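Local coordinates for nisin immunity protein (Lactococcus lactis subsp. lactis, PDB 5XHB) that takes part in the producer cell's immunity against nisin supplied from outside, as a membrane-associated lipoprotein in its natural form, at residues Val68-Asn73 with Met85-Arg90. Sequence-based numbering, arbitrary orientation.
Sequences VTLVLN and MGINDR
Asn88 grips the edge of strand 67-78 with its side-chain amide, as a further strand residue would with its backbone. Asn88 OD1 accepts a hydrogen bond from Val71 N at 2.7 Å, almost straight at the hydrogen (175°) and nearly in line with the side-chain C=O. On the same amide, Asn88 ND2 donates to Thr69 O at 3.2 Å, and that oxygen lies in the amide plane. An asparagine suits this place because one flat group offers both an acceptor and a donor; the two bonds together fix its rotation. With chi1 at -74°, CG lies beside the backbone N of Asn88, and that same N bonds to Val71 O at 2.9 Å. A water donates to both Val71 O and Asn88 O, bridging the strand to the turn.

Farther along, Asn73 N donates to Gly86 O at 2.8 Å, while the return bond from Gly86 N is weak. A CB on Gly86 would run into Asn73 O, so a residue without a side chain fits here. Leu72 and Ile87, a non-hydrogen-bonded antiparallel pair, lie side by side on one face, pointing the same way, with Leu72 CD2 3.6 Å from Ile87 CD1. The long, flexible side chain of selenomethionine Met85 brings SE to 4.2 Å from Leu72 CB.

A type II' turn from Ile87 to Arg90 swings the chain away into strand 90-96. Asn88 holds its second position, where phi is positive (51°), a conformation asparagine tolerates better than most residues; its side chain carries on the pairing where strand 83-87 ends. Phe111 packs on Leu70, Ile87 and Asn88, and Phe12 on Leu72 and Met85. Within the antiparallel sheet of the N-terminal half, strand 67-78 lies between strand 83-87 and strand 39-53, to which Leu70 and Leu72 bond through their backbones.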
loop_
_atom_site.group_PDB
_atom_site.type_symbol
_atom_site.label_atom_id
_atom_site.label_comp_id
_atom_site.label_asym_id
_atom_site.label_seq_id
_atom_site.Cartn_x
_atom_site.Cartn_y
_atom_site.Cartn_z
ATOM N N VAL A 68 -12.971 -13.343 2.464
ATOM C CA VAL A 68 -13.182 -12.846 3.814
ATOM C C VAL A 68 -14.409 -11.940 3.791
ATOM O O VAL A 68 -14.633 -11.208 2.824
ATOM C CB VAL A 68 -11.940 -12.100 4.358
ATOM C CG1 VAL A 68 -11.591 -10.931 3.475
ATOM C CG2 VAL A 68 -12.178 -11.630 5.783
ATOM N N THR A 69 -15.227 -12.039 4.834
ATOM C CA THR A 69 -16.437 -11.237 4.947
ATOM C C THR A 69 -16.183 -10.059 5.873
ATOM O O THR A 69 -15.712 -10.230 6.997
ATOM C CB THR A 69 -17.620 -12.062 5.481
ATOM O OG1 THR A 69 -17.811 -13.207 4.644
ATOM C CG2 THR A 69 -18.889 -11.227 5.504
ATOM N N LEU A 70 -16.472 -8.861 5.383
ATOM C CA LEU A 70 -16.275 -7.654 6.175
ATOM C C LEU A 70 -17.598 -7.002 6.503
ATOM O O LEU A 70 -18.413 -6.733 5.618
ATOM C CB LEU A 70 -15.392 -6.656 5.437
ATOM C CG LEU A 70 -14.001 -7.108 5.017
ATOM C CD1 LEU A 70 -13.342 -5.958 4.276
ATOM C CD2 LEU A 70 -13.171 -7.543 6.221
ATOM N N VAL A 71 -17.817 -6.746 7.780
ATOM C CA VAL A 71 -18.949 -5.924 8.173
ATOM C C VAL A 71 -18.454 -4.521 8.532
ATOM O O VAL A 71 -17.732 -4.343 9.524
ATOM C CB VAL A 71 -19.711 -6.551 9.352
ATOM C CG1 VAL A 71 -20.717 -5.565 9.920
ATOM C CG2 VAL A 71 -20.402 -7.821 8.884
ATOM N N LEU A 72 -18.834 -3.543 7.707
ATOM C CA LEU A 72 -18.485 -2.140 7.911
ATOM C C LEU A 72 -19.615 -1.464 8.660
ATOM O O LEU A 72 -20.754 -1.449 8.194
ATOM C CB LEU A 72 -18.245 -1.426 6.570
ATOM C CG LEU A 72 -17.513 -2.237 5.500
ATOM C CD1 LEU A 72 -17.401 -1.434 4.211
ATOM C CD2 LEU A 72 -16.158 -2.610 6.002
ATOM N N ASN A 73 -19.312 -0.899 9.818
ATOM C CA ASN A 73 -20.377 -0.496 10.723
ATOM C C ASN A 73 -20.056 0.771 11.498
ATOM O O ASN A 73 -19.287 0.729 12.464
ATOM C CB ASN A 73 -20.663 -1.637 11.694
ATOM C CG ASN A 73 -21.962 -1.452 12.460
ATOM O OD1 ASN A 73 -22.852 -0.691 12.053
ATOM N ND2 ASN A 73 -22.082 -2.161 13.573
HETATM N N MSE A 85 -13.710 3.774 11.653
HETATM C CA MSE A 85 -14.826 2.998 11.165
HETATM C C MSE A 85 -14.818 1.632 11.810
HETATM O O MSE A 85 -13.761 1.025 11.974
HETATM C CB MSE A 85 -14.774 2.861 9.651
HETATM C CG MSE A 85 -15.953 2.071 9.096
HETATM SE SE MSE A 85 -15.923 2.027 7.157
HETATM C CE MSE A 85 -16.245 3.942 6.813
ATOM N N GLY A 86 -15.996 1.147 12.184
ATOM C CA GLY A 86 -16.094 -0.214 12.690
ATOM C C GLY A 86 -15.904 -1.201 11.554
ATOM O O GLY A 86 -16.625 -1.149 10.550
ATOM N N ILE A 87 -14.914 -2.080 11.696
ATOM C CA ILE A 87 -14.672 -3.135 10.731
ATOM C C ILE A 87 -14.645 -4.463 11.473
ATOM O O ILE A 87 -13.711 -4.737 12.225
ATOM C CB ILE A 87 -13.337 -2.992 9.970
ATOM C CG1 ILE A 87 -13.109 -1.549 9.487
ATOM C CG2 ILE A 87 -13.316 -3.980 8.800
ATOM C CD1 ILE A 87 -14.080 -1.085 8.447
ATOM N N ASN A 88 -15.656 -5.285 11.237
ATOM C CA ASN A 88 -15.835 -6.520 12.000
ATOM C C ASN A 88 -15.765 -6.191 13.481
ATOM O O ASN A 88 -16.546 -5.366 13.944
ATOM C CB ASN A 88 -14.816 -7.580 11.576
ATOM C CG ASN A 88 -15.155 -8.165 10.215
ATOM O OD1 ASN A 88 -16.067 -7.675 9.554
ATOM N ND2 ASN A 88 -14.442 -9.208 9.793
ATOM N N ASP A 89 -14.835 -6.799 14.211
ATOM C CA ASP A 89 -14.763 -6.584 15.656
ATOM C C ASP A 89 -13.742 -5.517 16.054
ATOM O O ASP A 89 -13.409 -5.398 17.225
ATOM C CB ASP A 89 -14.423 -7.896 16.377
ATOM C CG ASP A 89 -13.069 -8.451 15.962
ATOM O OD1 ASP A 89 -12.670 -8.241 14.795
ATOM O OD2 ASP A 89 -12.394 -9.088 16.802
ATOM N N ARG A 90 -13.257 -4.739 15.087
ATOM C CA ARG A 90 -12.240 -3.732 15.373
ATOM C C ARG A 90 -12.669 -2.355 14.891
ATOM O O ARG A 90 -13.764 -2.186 14.363
ATOM C CB ARG A 90 -10.915 -4.109 14.718
ATOM C CG ARG A 90 -10.283 -5.367 15.298
ATOM C CD ARG A 90 -9.525 -6.104 14.217
ATOM N NE ARG A 90 -8.678 -7.158 14.751
ATOM C CZ ARG A 90 -7.543 -7.554 14.186
ATOM N NH1 ARG A 90 -7.117 -6.977 13.071
ATOM N NH2 ARG A 90 -6.825 -8.522 14.741
HETATM O O HOH W 1 -18.299 -4.012 12.363
#